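Local coordinates for Lmo0181 protein (PDB 5F7V) that binds the cyclic glucan cycloalternan and probably delivers it to an ABC transporter for uptake, at residues M32-F36 / K299-M304. Numbering follows the deposited sequence.
Sequences MVKEF and KFASFM
The carbonyl oxygen of Met32 is met from two directions: within its own helix it accepts the Phe36 N-H, with 2.9 Å between Phe36 N and Met32 O, while from the other helix the Phe303 ring brings CE1 to 3.4 Å from Met32 O. The second approach is a van der Waals contact with an aromatic C-H, not a classical bond.

Phe36 contributes the largest share of the buried surface. With CG anti to the backbone N (chi1 173°), its ring reaches across to segment 299-304 and enters between Phe300 and Phe303. The evidence is two edge-to-face pairs in which Phe36 plays different roles. Phe300 turns its edge to the Phe36 face, centroids 5.2 Å apart and planes at 81°, with Phe300 CD1 above the centre of the Phe36 ring. Toward Phe303, Phe36 offers its own edge, the planes inclined at 69° and Phe36 CD1 lying 3.6 Å from Phe303 CG. The same Phe303 face also receives a CH-pi contact, Phe36 CB standing 3.8 Å from the ring centroid and almost straight above it.

Beside this aromatic cluster, the extended side chain of Met32 crosses the bent one of Met304 at about a right angle, and the sulfurs touch at 3.7 Å between Met32 SD and Met304 SD.

The segment axes approach to 10.9 Å, a gap filled by these large side chains. Ile43 and Val45 of strand 43-49 adjoin Phe36, and Tyr17 adds another edge-to-face partner for Phe300. The contact thus joins helices 27-39 and 294-306, far apart in sequence, beside the parallel strands of one lobe of a periplasmic-binding-protein fold. Cohesion between the segments therefore probably rests on dispersion and on the quadrupoles of the rings, while Met32 O and Phe36 N already satisfy each other within helix 27-39.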
ATOM      1  N   MET A  32     -21.188  -0.979   2.844  1.00 10.19           N
ATOM      2  CA  MET A  32     -21.091   0.476   2.822  1.00  9.26           C
ATOM      3  C   MET A  32     -22.023   1.115   1.791  1.00  8.67           C
ATOM      4  O   MET A  32     -22.687   2.095   2.101  1.00  8.29           O
ATOM      5  CB  MET A  32     -19.664   0.893   2.534  1.00  8.78           C
ATOM      6  CG  MET A  32     -18.719   0.541   3.664  1.00  9.36           C
ATOM      7  SD  MET A  32     -17.059   1.053   3.215  1.00  8.84           S
ATOM      8  CE  MET A  32     -16.110   0.393   4.571  1.00  9.95           C
ATOM      9  N   VAL A  33     -22.094   0.531   0.602  1.00  8.55           N
ATOM     10  CA  VAL A  33     -22.994   1.054  -0.437  1.00  8.38           C
ATOM     11  C   VAL A  33     -24.455   0.960   0.029  1.00  8.79           C
ATOM     12  O   VAL A  33     -25.221   1.927  -0.146  1.00  8.65           O
ATOM     13  CB  VAL A  33     -22.757   0.389  -1.813  1.00  8.61           C
ATOM     14  CG1 VAL A  33     -23.835   0.718  -2.836  1.00  8.92           C
ATOM     15  CG2 VAL A  33     -21.360   0.778  -2.297  1.00  8.10           C
ATOM     16  N   LYS A  34     -24.847  -0.168   0.605  1.00  9.51           N
ATOM     17  CA  LYS A  34     -26.197  -0.321   1.118  1.00 10.25           C
ATOM     18  C   LYS A  34     -26.528   0.755   2.154  1.00  9.89           C
ATOM     19  O   LYS A  34     -27.622   1.305   2.165  1.00  9.87           O
ATOM     20  CB  LYS A  34     -26.371  -1.710   1.733  1.00 11.68           C
ATOM     21  CG  LYS A  34     -27.684  -1.994   2.470  1.00 13.17           C
ATOM     22  CD  LYS A  34     -27.757  -3.332   3.190  1.00 15.04           C
ATOM     23  CE  LYS A  34     -26.787  -3.444   4.370  1.00 15.77           C
ATOM     24  NZ  LYS A  34     -26.902  -4.775   4.978  1.00 17.96           N
ATOM     25  N   GLU A  35     -25.603   0.991   3.073  1.00  9.56           N
ATOM     26  CA  GLU A  35     -25.818   1.993   4.121  1.00  9.77           C
ATOM     27  C   GLU A  35     -25.875   3.421   3.531  1.00  8.93           C
ATOM     28  O   GLU A  35     -26.732   4.228   3.897  1.00  9.19           O
ATOM     29  CB  GLU A  35     -24.740   1.871   5.198  1.00 10.30           C
ATOM     30  CG  GLU A  35     -24.880   0.574   5.981  1.00 11.50           C
ATOM     31  CD  GLU A  35     -26.113   0.499   6.841  1.00 12.75           C
ATOM     32  OE1 GLU A  35     -26.536   1.549   7.355  1.00 12.92           O
ATOM     33  OE2 GLU A  35     -26.661  -0.611   7.078  1.00 14.10           O
ATOM     34  N   PHE A  36     -25.020   3.685   2.562  1.00  8.14           N
ATOM     35  CA  PHE A  36     -25.031   4.967   1.874  1.00  7.80           C
ATOM     36  C   PHE A  36     -26.374   5.206   1.182  1.00  8.12           C
ATOM     37  O   PHE A  36     -26.933   6.286   1.280  1.00  8.23           O
ATOM     38  CB  PHE A  36     -23.891   5.079   0.851  1.00  7.14           C
ATOM     39  CG  PHE A  36     -23.978   6.317   0.016  1.00  7.03           C
ATOM     40  CD1 PHE A  36     -23.588   7.529   0.525  1.00  7.19           C
ATOM     41  CD2 PHE A  36     -24.459   6.276  -1.296  1.00  7.01           C
ATOM     42  CE1 PHE A  36     -23.676   8.714  -0.209  1.00  7.39           C
ATOM     43  CE2 PHE A  36     -24.542   7.451  -2.031  1.00  7.16           C
ATOM     44  CZ  PHE A  36     -24.142   8.654  -1.503  1.00  7.40           C
ATOM     45  N   LYS A 299     -20.914  13.376  -2.168  1.00  6.82           N
ATOM     46  CA  LYS A 299     -21.584  12.838  -0.976  1.00  7.33           C
ATOM     47  C   LYS A 299     -21.121  11.402  -0.718  1.00  6.73           C
ATOM     48  O   LYS A 299     -20.912  10.991   0.425  1.00  6.76           O
ATOM     49  CB  LYS A 299     -23.087  12.863  -1.124  1.00  8.51           C
ATOM     50  CG  LYS A 299     -23.676  14.243  -0.940  1.00  9.62           C
ATOM     51  CD  LYS A 299     -25.170  14.136  -1.176  1.00 11.07           C
ATOM     52  CE  LYS A 299     -25.846  15.456  -1.095  1.00 12.42           C
ATOM     53  NZ  LYS A 299     -25.603  16.081   0.218  1.00 13.11           N
ATOM     54  N   PHE A 300     -20.968  10.618  -1.773  1.00  6.34           N
ATOM     55  CA  PHE A 300     -20.460   9.268  -1.607  1.00  6.02           C
ATOM     56  C   PHE A 300     -18.999   9.296  -1.122  1.00  5.50           C
ATOM     57  O   PHE A 300     -18.649   8.544  -0.186  1.00  5.42           O
ATOM     58  CB  PHE A 300     -20.563   8.505  -2.928  1.00  6.02           C
ATOM     59  CG  PHE A 300     -20.024   7.101  -2.818  1.00  5.89           C
ATOM     60  CD1 PHE A 300     -20.688   6.180  -2.026  1.00  6.29           C
ATOM     61  CD2 PHE A 300     -18.807   6.743  -3.401  1.00  5.53           C
ATOM     62  CE1 PHE A 300     -20.182   4.891  -1.878  1.00  6.29           C
ATOM     63  CE2 PHE A 300     -18.326   5.470  -3.274  1.00  5.54           C
ATOM     64  CZ  PHE A 300     -18.996   4.548  -2.506  1.00  5.88           C
ATOM     65  N   ALA A 301     -18.134  10.131  -1.705  1.00  5.29           N
ATOM     66  CA  ALA A 301     -16.765  10.251  -1.232  1.00  5.03           C
ATOM     67  C   ALA A 301     -16.674  10.648   0.222  1.00  5.25           C
ATOM     68  O   ALA A 301     -15.842  10.122   0.981  1.00  5.05           O
ATOM     69  CB  ALA A 301     -15.968  11.224  -2.113  1.00  5.01           C
ATOM     70  N   SER A 302     -17.511  11.606   0.618  0.70  5.63           N
ATOM     71  CA  SER A 302     -17.544  12.089   1.985  0.70  6.03           C
ATOM     72  C   SER A 302     -18.007  10.991   2.937  0.70  6.12           C
ATOM     73  O   SER A 302     -17.442  10.811   4.016  0.70  6.16           O
ATOM     74  CB  SER A 302     -18.419  13.343   2.078  0.70  6.68           C
ATOM     75  OG  SER A 302     -18.399  13.814   3.424  0.70  7.31           O
ATOM     76  N   PHE A 303     -19.055  10.262   2.565  1.00  6.33           N
ATOM     77  CA  PHE A 303     -19.528   9.109   3.331  1.00  6.56           C
ATOM     78  C   PHE A 303     -18.402   8.098   3.561  1.00  6.10           C
ATOM     79  O   PHE A 303     -18.140   7.636   4.670  1.00  6.26           O
ATOM     80  CB  PHE A 303     -20.732   8.457   2.597  1.00  6.91           C
ATOM     81  CG  PHE A 303     -21.205   7.161   3.192  1.00  7.29           C
ATOM     82  CD1 PHE A 303     -20.638   5.956   2.797  1.00  7.03           C
ATOM     83  CD2 PHE A 303     -22.230   7.138   4.132  1.00  8.21           C
ATOM     84  CE1 PHE A 303     -21.077   4.754   3.354  1.00  7.58           C
ATOM     85  CE2 PHE A 303     -22.662   5.921   4.663  1.00  8.74           C
ATOM     86  CZ  PHE A 303     -22.089   4.733   4.267  1.00  8.41           C
ATOM     87  N   MET A 304     -17.724   7.723   2.500  1.00  5.66           N
ATOM     88  CA  MET A 304     -16.670   6.734   2.589  1.00  5.56           C
ATOM     89  C   MET A 304     -15.570   7.293   3.464  1.00  5.54           C
ATOM     90  O   MET A 304     -14.945   6.521   4.184  1.00  5.96           O
ATOM     91  CB  MET A 304     -16.140   6.401   1.200  1.00  5.26           C
ATOM     92  CG  MET A 304     -17.093   5.587   0.372  1.00  5.59           C
ATOM     93  SD  MET A 304     -17.374   3.920   0.944  1.00  6.14           S
ATOM     94  CE  MET A 304     -15.918   3.080   0.266  1.00  5.88           C
TER